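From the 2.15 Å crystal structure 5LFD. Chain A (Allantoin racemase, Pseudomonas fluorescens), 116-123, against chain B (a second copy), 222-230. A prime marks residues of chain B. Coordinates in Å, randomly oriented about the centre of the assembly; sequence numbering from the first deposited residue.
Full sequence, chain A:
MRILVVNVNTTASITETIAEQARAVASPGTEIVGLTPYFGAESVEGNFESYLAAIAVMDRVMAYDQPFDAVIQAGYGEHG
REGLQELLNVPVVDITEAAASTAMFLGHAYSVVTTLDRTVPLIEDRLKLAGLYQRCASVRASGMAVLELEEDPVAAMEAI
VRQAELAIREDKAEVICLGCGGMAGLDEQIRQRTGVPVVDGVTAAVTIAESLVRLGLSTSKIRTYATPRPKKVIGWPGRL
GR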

# COMPACT_ATOMS: atom_id res chain seq x y z
N LEU A 116 -20.20 -18.98 1.64
CA LEU A 116 -20.53 -18.35 2.91
C LEU A 116 -19.83 -17.02 3.20
O LEU A 116 -18.64 -16.85 2.95
N ASP A 117 -20.59 -16.08 3.73
CA ASP A 117 -20.04 -14.81 4.13
C ASP A 117 -18.77 -14.96 5.00
O ASP A 117 -17.78 -14.21 4.84
N ARG A 118 -18.76 -15.95 5.90
CA ARG A 118 -17.62 -16.06 6.83
C ARG A 118 -16.34 -16.55 6.15
O ARG A 118 -15.27 -16.38 6.73
N THR A 119 -16.43 -17.11 4.95
CA THR A 119 -15.22 -17.47 4.21
C THR A 119 -14.62 -16.30 3.42
O THR A 119 -13.46 -16.36 3.02
N VAL A 120 -15.43 -15.26 3.18
CA VAL A 120 -14.96 -14.06 2.46
C VAL A 120 -13.61 -13.52 2.95
O VAL A 120 -12.70 -13.39 2.17
N PRO A 121 -13.47 -13.23 4.27
CA PRO A 121 -12.18 -12.71 4.70
C PRO A 121 -11.03 -13.71 4.69
O PRO A 121 -9.86 -13.29 4.59
N LEU A 122 -11.31 -15.01 4.76
CA LEU A 122 -10.25 -16.03 4.63
C LEU A 122 -9.67 -16.00 3.20
O LEU A 122 -8.45 -16.06 2.99
N ILE A 123 -10.58 -15.90 2.24
CA ILE A 123 -10.25 -15.81 0.81
C ILE A 123 -9.43 -14.56 0.54
O ILE A 123 -8.36 -14.68 -0.05
N ILE B 222 -19.08 -12.32 15.78
CA ILE B 222 -20.05 -11.80 14.82
C ILE B 222 -19.86 -12.34 13.40
O ILE B 222 -20.81 -12.49 12.62
N ARG B 223 -18.63 -12.66 13.04
CA ARG B 223 -18.45 -13.00 11.64
C ARG B 223 -17.33 -13.95 11.48
O ARG B 223 -17.54 -15.16 11.48
N THR B 224 -16.13 -13.41 11.30
CA THR B 224 -14.99 -14.24 10.95
C THR B 224 -14.70 -15.31 12.02
O THR B 224 -14.31 -16.43 11.67
N TYR B 225 -14.92 -14.98 13.30
CA TYR B 225 -14.56 -15.89 14.39
C TYR B 225 -15.81 -16.42 15.04
O TYR B 225 -15.77 -16.88 16.18
N ALA B 226 -16.93 -16.38 14.32
CA ALA B 226 -18.11 -17.13 14.75
C ALA B 226 -17.73 -18.57 15.19
O ALA B 226 -16.80 -19.21 14.62
N THR B 227 -18.41 -19.08 16.21
CA THR B 227 -18.29 -20.49 16.55
C THR B 227 -18.49 -21.34 15.28
O THR B 227 -19.39 -21.05 14.45
N PRO B 228 -17.65 -22.36 15.12
CA PRO B 228 -17.80 -23.18 13.93
C PRO B 228 -19.21 -23.84 13.92
O PRO B 228 -19.75 -24.25 15.01
N ARG B 229 -19.84 -23.84 12.74
CA ARG B 229 -21.16 -24.45 12.57
C ARG B 229 -21.03 -25.97 12.85
O ARG B 229 -20.26 -26.65 12.16
N PRO B 230 -21.77 -26.49 13.86
CA PRO B 230 -21.60 -27.92 14.21
C PRO B 230 -21.97 -28.75 13.00
O PRO B 230 -23.00 -28.47 12.36

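Two arginines, one from each copy of the racemase, carry this mostly polar contact: Arg118 reaches into a run of backbone carbonyls on chain B, while Arg223′ reaches back to a carboxylate at the start of the chain A segment. The backbones come closest at Arg118 and Thr224′, whose CA atoms lie 5.2 Å apart, and the two stretches together bury 455 Å². Arg118 leaves its backbone sideways, but its chi1 p, chi2 t, chi3 m conformation brings the guanidinium to the turn of chain B. There Arg118 NH2 donates to Ala226′ O at 2.6 Å, the shortest of its bonds, and weakly to Thr224′ O at 3.3 Å; Arg118 NH1 donates to Thr227′ O at 3.1 Å, near the guanidinium plane, and makes a weak bond of 3.3 Å to Ala226′ O. All of these acceptors are main-chain oxygens, so the hydrogen bonds of the arginine to chain B follow the backbone and do not depend on polar side chains there. Thr224′ and Ala226′ belong to a type I beta turn from Arg223′ to Ala226′, closed by Ala226′ N donating to Arg223′ O at 3.2 Å; Thr227′ follows directly after it. The methyl of Ala226′ points toward chain A and lies over a face of the Arg118 guanidinium, with Ala226′ CB 3.4 Å from Arg118 NH1. Water 1 fills the space beside the arginine: it accepts from Arg118 NE at 2.8 Å and lies within hydrogen-bonding distance of Arg118 O (2.9 Å) and Thr224′ O (2.8 Å).

Arg223′ also starts sideways, and its extended side chain, t at chi1, chi2 and chi3, carries the charge across to Asp117. The aspartate, chi1 t, turns its carboxylate to meet it in a two-pronged salt bridge, with NE of Arg223′ donating to OD2 of Asp117 at 3.0 Å and NH2 of Arg223′ to OD1 of Asp117 at 3.2 Å. Beside this pair the helix supplies an apolar surface: Pro121 CD lies over one face of the guanidinium, 4.1 Å from Arg223′ CZ, and Val120 CG1, on a t rotamer, comes within 3.6 Å of Arg223′ NH2.

Pro121 points toward chain B and also touches Thr224′, its CG 3.5 Å from OG1 of that threonine. Although the CA-to-CB bond of Thr224′ (chi1 m) points away, its methyl CG2 still lies 4.2 Å from CD1 of Leu122 (chi1 m, chi2 p), while its hydroxyl is hydrogen-bonded elsewhere in the structure. Thr119 points away from chain B, and its OG1 donates to Leu116 O at 3.0 Å within its own chain.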

# COMPACT_ATOMS: atom_id res chain seq x y z
CB LEU A 116 -20.28 -19.35 4.04
CG LEU A 116 -21.31 -20.49 4.18
CD1 LEU A 116 -20.97 -21.33 5.41
CD2 LEU A 116 -22.73 -19.93 4.30
CB ASP A 117 -21.10 -13.99 4.84
CG ASP A 117 -20.58 -12.64 5.25
OD1 ASP A 117 -20.37 -11.83 4.35
OD2 ASP A 117 -20.33 -12.41 6.46
CB ARG A 118 -17.93 -16.92 8.08
CG ARG A 118 -17.95 -18.42 7.79
CD ARG A 118 -18.27 -19.20 9.06
NE ARG A 118 -17.21 -19.01 10.02
CZ ARG A 118 -17.25 -19.38 11.30
NH1 ARG A 118 -18.33 -20.01 11.78
NH2 ARG A 118 -16.19 -19.12 12.07
CB THR A 119 -15.44 -18.61 3.24
OG1 THR A 119 -16.08 -18.10 2.07
CG2 THR A 119 -16.35 -19.70 3.94
CB VAL A 120 -16.00 -12.94 2.47
CG1 VAL A 120 -15.39 -11.59 2.01
CG2 VAL A 120 -17.24 -13.37 1.70
CB PRO A 121 -12.46 -12.21 6.13
CG PRO A 121 -13.62 -12.99 6.56
CD PRO A 121 -14.46 -13.24 5.36
CB LEU A 122 -10.76 -17.44 4.92
CG LEU A 122 -10.81 -17.96 6.35
CD1 LEU A 122 -11.66 -17.05 7.22
CD2 LEU A 122 -11.33 -19.41 6.37
CB ILE A 123 -11.51 -15.89 -0.10
CG1 ILE A 123 -12.02 -17.34 -0.12
CG2 ILE A 123 -11.23 -15.47 -1.56
CD1 ILE A 123 -13.48 -17.41 -0.54
CB ILE B 222 -20.12 -10.21 14.84
CG1 ILE B 222 -21.43 -9.69 14.22
CG2 ILE B 222 -18.92 -9.55 14.13
CD1 ILE B 222 -22.63 -10.06 15.06
CB ARG B 223 -18.27 -11.71 10.78
CG ARG B 223 -18.15 -11.97 9.27
CD ARG B 223 -17.60 -10.75 8.51
NE ARG B 223 -17.81 -10.93 7.06
CZ ARG B 223 -17.15 -10.27 6.10
NH1 ARG B 223 -16.19 -9.40 6.43
NH2 ARG B 223 -17.45 -10.48 4.81
CB THR B 224 -13.72 -13.40 10.84
OG1 THR B 224 -13.99 -12.28 10.00
CG2 THR B 224 -12.53 -14.26 10.24
CB TYR B 225 -13.63 -15.21 15.40
CG TYR B 225 -12.40 -14.68 14.73
CD1 TYR B 225 -11.50 -15.55 14.09
CD2 TYR B 225 -12.16 -13.34 14.66
CE1 TYR B 225 -10.38 -15.08 13.43
CE2 TYR B 225 -11.01 -12.87 14.02
CZ TYR B 225 -10.14 -13.74 13.41
OH TYR B 225 -9.03 -13.26 12.77
CB ALA B 226 -19.09 -17.21 13.60
CB THR B 227 -19.36 -20.89 17.57
OG1 THR B 227 -19.34 -19.94 18.63
CG2 THR B 227 -19.08 -22.35 18.18
CB PRO B 228 -16.63 -24.18 14.02
CG PRO B 228 -15.67 -23.62 15.05
CD PRO B 228 -16.52 -22.76 15.97
CB ARG B 229 -21.68 -24.23 11.17
CG ARG B 229 -23.00 -24.95 10.92
CD ARG B 229 -23.57 -24.73 9.53
NE ARG B 229 -22.76 -25.34 8.46
CZ ARG B 229 -22.86 -26.61 8.05
NH1 ARG B 229 -23.73 -27.47 8.62
NH2 ARG B 229 -22.06 -27.04 7.09
CB PRO B 230 -22.59 -28.14 15.37
CG PRO B 230 -22.88 -26.74 15.88
CD PRO B 230 -22.87 -25.88 14.64
O HOH W 1 -14.89 -17.75 9.22